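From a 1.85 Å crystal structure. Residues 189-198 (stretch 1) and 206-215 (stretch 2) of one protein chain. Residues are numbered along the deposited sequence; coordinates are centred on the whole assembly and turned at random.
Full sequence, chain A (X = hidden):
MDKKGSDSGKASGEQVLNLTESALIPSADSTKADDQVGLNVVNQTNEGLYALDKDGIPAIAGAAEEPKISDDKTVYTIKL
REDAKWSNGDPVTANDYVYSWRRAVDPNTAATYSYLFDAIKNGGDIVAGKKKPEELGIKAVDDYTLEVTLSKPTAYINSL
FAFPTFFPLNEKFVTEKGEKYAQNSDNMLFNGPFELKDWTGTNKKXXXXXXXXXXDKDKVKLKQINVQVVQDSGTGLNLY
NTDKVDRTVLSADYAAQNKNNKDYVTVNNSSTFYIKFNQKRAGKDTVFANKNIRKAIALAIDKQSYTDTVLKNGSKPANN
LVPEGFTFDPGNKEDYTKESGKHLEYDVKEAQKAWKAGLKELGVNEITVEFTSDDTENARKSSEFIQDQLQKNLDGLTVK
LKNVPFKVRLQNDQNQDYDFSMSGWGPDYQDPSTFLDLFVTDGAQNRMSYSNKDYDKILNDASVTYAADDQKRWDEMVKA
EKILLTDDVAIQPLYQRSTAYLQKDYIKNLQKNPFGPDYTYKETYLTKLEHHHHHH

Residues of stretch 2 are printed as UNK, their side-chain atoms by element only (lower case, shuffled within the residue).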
# COMPACT_ATOMS: atom_id res chain seq x y z
N LEU A 189 18.82 5.87 -9.58
CA LEU A 189 19.35 4.92 -10.57
C LEU A 189 18.36 3.79 -10.83
O LEU A 189 17.64 3.36 -9.93
CB LEU A 189 20.67 4.28 -10.10
CG LEU A 189 22.04 4.87 -10.37
CD1 LEU A 189 23.11 3.84 -10.02
CD2 LEU A 189 22.20 5.38 -11.80
N PHE A 190 18.37 3.28 -12.05
CA PHE A 190 17.34 2.37 -12.54
C PHE A 190 17.94 1.03 -12.97
O PHE A 190 19.02 0.98 -13.57
CB PHE A 190 16.59 3.04 -13.71
CG PHE A 190 16.25 4.47 -13.44
CD1 PHE A 190 15.38 4.81 -12.39
CD2 PHE A 190 16.84 5.51 -14.17
CE1 PHE A 190 15.08 6.15 -12.12
CE2 PHE A 190 16.55 6.84 -13.90
CZ PHE A 190 15.67 7.17 -12.87
N ASN A 191 17.26 -0.05 -12.61
CA ASN A 191 17.61 -1.38 -13.11
C ASN A 191 16.39 -2.14 -13.60
O ASN A 191 16.45 -3.34 -13.78
CB ASN A 191 18.38 -2.20 -12.04
CG ASN A 191 17.48 -2.73 -10.93
OD1 ASN A 191 16.57 -2.04 -10.47
ND2 ASN A 191 17.74 -3.96 -10.49
N GLY A 192 15.30 -1.41 -13.86
CA GLY A 192 14.05 -2.02 -14.28
C GLY A 192 13.75 -1.69 -15.74
O GLY A 192 14.59 -1.13 -16.43
N PRO A 193 12.55 -2.06 -16.21
CA PRO A 193 12.17 -1.81 -17.62
C PRO A 193 12.22 -0.37 -18.09
O PRO A 193 12.44 -0.12 -19.29
CB PRO A 193 10.74 -2.36 -17.71
CG PRO A 193 10.64 -3.36 -16.61
CD PRO A 193 11.59 -2.95 -15.53
N PHE A 194 11.99 0.58 -17.18
CA PHE A 194 11.90 1.99 -17.51
C PHE A 194 12.85 2.83 -16.65
O PHE A 194 13.23 2.44 -15.54
CB PHE A 194 10.46 2.45 -17.33
CG PHE A 194 9.48 1.74 -18.23
CD1 PHE A 194 9.30 2.14 -19.54
CD2 PHE A 194 8.76 0.66 -17.76
CE1 PHE A 194 8.42 1.47 -20.38
CE2 PHE A 194 7.89 -0.03 -18.61
CZ PHE A 194 7.70 0.39 -19.91
N GLU A 195 13.30 3.94 -17.22
CA GLU A 195 13.90 5.03 -16.46
C GLU A 195 12.82 6.06 -16.14
O GLU A 195 11.92 6.26 -16.97
CB GLU A 195 14.95 5.72 -17.30
CG GLU A 195 16.06 4.82 -17.77
CD GLU A 195 17.17 5.60 -18.42
OE1 GLU A 195 16.96 6.12 -19.54
OE2 GLU A 195 18.24 5.69 -17.80
N LEU A 196 12.93 6.73 -14.99
CA LEU A 196 12.08 7.88 -14.65
C LEU A 196 12.75 9.17 -15.11
O LEU A 196 13.94 9.34 -14.90
CB LEU A 196 11.78 7.95 -13.14
CG LEU A 196 10.67 8.89 -12.67
CD1 LEU A 196 9.30 8.38 -13.12
CD2 LEU A 196 10.66 9.05 -11.16
N LYS A 197 11.98 10.04 -15.74
CA LYS A 197 12.44 11.35 -16.19
C LYS A 197 11.40 12.38 -15.78
O LYS A 197 10.25 12.04 -15.52
CB LYS A 197 12.57 11.42 -17.72
CG LYS A 197 13.58 10.48 -18.34
CD LYS A 197 15.01 10.88 -18.00
CE LYS A 197 16.04 10.03 -18.74
NZ LYS A 197 17.15 9.63 -17.84
N ASP A 198 11.83 13.64 -15.75
CA ASP A 198 10.97 14.82 -15.63
C ASP A 198 10.28 14.98 -14.28
O ASP A 198 9.38 15.79 -14.16
CB ASP A 198 9.90 14.85 -16.75
CG ASP A 198 10.50 14.69 -18.13
OD1 ASP A 198 11.46 15.41 -18.43
OD2 ASP A 198 10.00 13.88 -18.92
N UNK A 206 5.36 13.27 -14.60
CA UNK A 206 6.57 12.49 -14.68
C UNK A 206 6.43 11.52 -15.83
O UNK A 206 5.32 11.33 -16.36
c UNK A 206 3.36 12.49 -10.37
c UNK A 206 2.58 11.33 -10.16
c UNK A 206 2.88 10.15 -10.78
n UNK A 206 4.50 9.12 -12.40
c UNK A 206 3.98 10.14 -11.65
c UNK A 206 5.79 10.90 -12.83
c UNK A 206 6.89 11.76 -13.37
c UNK A 206 4.76 11.28 -11.90
c UNK A 206 4.44 12.47 -11.24
c UNK A 206 5.59 9.58 -13.09
N UNK A 207 7.55 10.91 -16.20
CA UNK A 207 7.68 10.15 -17.44
C UNK A 207 8.48 8.87 -17.22
O UNK A 207 9.48 8.88 -16.52
o UNK A 207 7.84 12.29 -18.53
c UNK A 207 8.27 10.37 -19.89
c UNK A 207 8.40 10.98 -18.51
N UNK A 208 8.02 7.78 -17.84
CA UNK A 208 8.78 6.54 -17.89
C UNK A 208 9.30 6.44 -19.29
O UNK A 208 8.53 6.64 -20.24
c UNK A 208 7.88 5.34 -17.60
o UNK A 208 5.63 5.24 -12.41
c UNK A 208 5.93 5.66 -16.00
c UNK A 208 7.50 4.96 -13.83
c UNK A 208 6.18 5.27 -13.65
c UNK A 208 8.04 4.98 -15.10
c UNK A 208 7.27 5.33 -16.21
c UNK A 208 5.38 5.63 -14.72
N UNK A 209 10.59 6.14 -19.45
CA UNK A 209 11.14 5.92 -20.78
C UNK A 209 11.80 4.56 -20.78
O UNK A 209 12.46 4.19 -19.82
c UNK A 209 12.62 6.78 -22.62
c UNK A 209 11.49 8.39 -21.13
c UNK A 209 12.15 7.02 -21.19
N UNK A 210 11.59 3.80 -21.87
CA UNK A 210 12.19 2.47 -22.00
C UNK A 210 13.69 2.52 -21.68
O UNK A 210 14.42 3.34 -22.24
c UNK A 210 12.18 -0.14 -24.92
c UNK A 210 13.11 -1.31 -25.21
c UNK A 210 12.66 0.57 -23.66
n UNK A 210 12.64 -2.25 -26.27
c UNK A 210 11.96 1.90 -23.41
N UNK A 211 14.12 1.64 -20.78
CA UNK A 211 15.50 1.59 -20.31
C UNK A 211 16.32 0.73 -21.27
O UNK A 211 16.14 -0.47 -21.32
c UNK A 211 16.95 0.92 -18.32
n UNK A 211 17.06 0.33 -17.14
o UNK A 211 17.92 1.36 -18.94
c UNK A 211 15.54 1.01 -18.89
N UNK A 212 17.24 1.36 -22.01
CA UNK A 212 18.10 0.65 -22.96
C UNK A 212 19.17 -0.23 -22.29
O UNK A 212 19.78 -1.06 -22.95
c UNK A 212 19.04 1.05 -25.29
o UNK A 212 19.88 0.12 -25.41
c UNK A 212 18.76 1.65 -23.93
o UNK A 212 18.42 1.51 -26.27
N UNK A 213 19.40 -0.06 -20.98
CA UNK A 213 20.32 -0.93 -20.23
C UNK A 213 19.62 -2.00 -19.39
O UNK A 213 20.29 -2.69 -18.60
c UNK A 213 23.32 1.23 -19.23
c UNK A 213 24.06 2.45 -19.78
c UNK A 213 22.16 0.81 -20.12
n UNK A 213 23.20 3.66 -19.70
c UNK A 213 21.22 -0.08 -19.34
N UNK A 214 18.30 -2.15 -19.54
CA UNK A 214 17.56 -3.22 -18.88
C UNK A 214 17.85 -4.56 -19.56
O UNK A 214 17.80 -4.64 -20.79
c UNK A 214 15.42 -4.43 -16.98
c UNK A 214 14.08 -4.47 -18.96
c UNK A 214 13.50 -5.87 -17.12
c UNK A 214 15.19 -3.96 -18.26
c UNK A 214 16.07 -2.92 -18.89
c UNK A 214 13.25 -5.41 -18.40
c UNK A 214 14.60 -5.40 -16.40
o UNK A 214 12.66 -6.82 -16.58
N UNK A 215 18.14 -5.59 -18.76
CA UNK A 215 18.52 -6.92 -19.29
C UNK A 215 17.43 -7.53 -20.18
O UNK A 215 17.74 -8.23 -21.12
c UNK A 215 14.86 -11.39 -17.39
c UNK A 215 16.89 -9.47 -17.53
n UNK A 215 16.22 -8.41 -15.67
c UNK A 215 18.91 -7.92 -18.16
c UNK A 215 15.94 -9.47 -16.49
c UNK A 215 16.81 -10.45 -18.53
c UNK A 215 17.32 -7.76 -16.16
c UNK A 215 17.76 -8.36 -17.30
c UNK A 215 14.91 -10.43 -16.41
c UNK A 215 15.80 -11.42 -18.45
O HOH W 1 19.60 -0.24 -16.10
O HOH W 2 13.55 -1.89 -21.21
O HOH W 3 17.81 4.06 -21.61

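Position 206 carries one carbon and then fused five- and six-membered rings holding eight carbons and one nitrogen; a ring carbon lies near Leu 196. This is Trp 206, whose large apolar ring suits that neighbour: its CD1 is 3.9 Å from Leu 196 CD1, while the end of the side chain leads away from stretch 1.

At 207 one carbon bears a carbon and an oxygen, which reaches Asp 198 OD2. This is threonine. Thr 207 suits a strand, where beta-branching is well tolerated, and its OG1 donates a hydrogen bond to Asp 198 OD2 (2.7 Å).

Position 208 has one carbon and a six-carbon ring bearing an oxygen, near Phe 194 and Leu 196: Tyr 208. Its CB packs 3.9 Å from Phe 194 CB and its CE1 3.9 Å from Leu 196 CD1, so the aromatic side chain adds apolar surface to the sheet face it shares with Leu 196.

The three carbons at 209, one carrying two, meet the Lys 197 side chain and identify Val 209, another beta-branched strand residue. It lies on the opposite face, with Thr 207, Glu 195 and Lys 197; its CG2 approaches Lys 197 CG to 4.1 Å.

Four carbons in a row ending in nitrogen, with the backbone N 3.7 Å from Phe 194 CD1 at that ring's edge, make 210 a lysine. The CA-to-CB bond of Lys 210 points away from stretch 1; the long chain, extended with all chi angles t, takes NZ to a hydrogen bond just outside the stretch.

At 211 two carbons, the second carrying one oxygen and one nitrogen, the nitrogen reaching Gly 192 O, show asparagine. An amide donates and accepts at once: Asn 211 ND2 donates to Gly 192 O (3.0 Å), while OD1 accepts from the backbone N of position 213 (2.9 Å), inside the type I turn.

Position 212, two carbons, the second with two oxygens, touches nothing on stretch 1: Asp 212. Position 213, four carbons and a nitrogen, likewise free, is Lys 213. Both charged residues are exposed.

The six-carbon ring with an oxygen at 214 lies against Pro 193: Tyr 214. Pro 193 CA sits 3.8 Å from the ring centroid, a CH-pi contact that suits a flat ring. Position 215, fused rings with one nitrogen and no close contact, is Trp 215; its NE1 is hydrogen-bonded elsewhere in the structure.

The contact works as an antiparallel ladder. Glu 195 N donates to Val 209 O (2.7 Å) and Val 209 N to Glu 195 O (2.8 Å); Lys 197 and Thr 207 repeat the exchange. Asn 211 N, bonded to Pro 193 O (2.9 Å), continues it into the turn, where Asn 211 and Tyr 214 hold the loop before the strand.

Stretch 2, residues 206-215: WTYVKNDKYW
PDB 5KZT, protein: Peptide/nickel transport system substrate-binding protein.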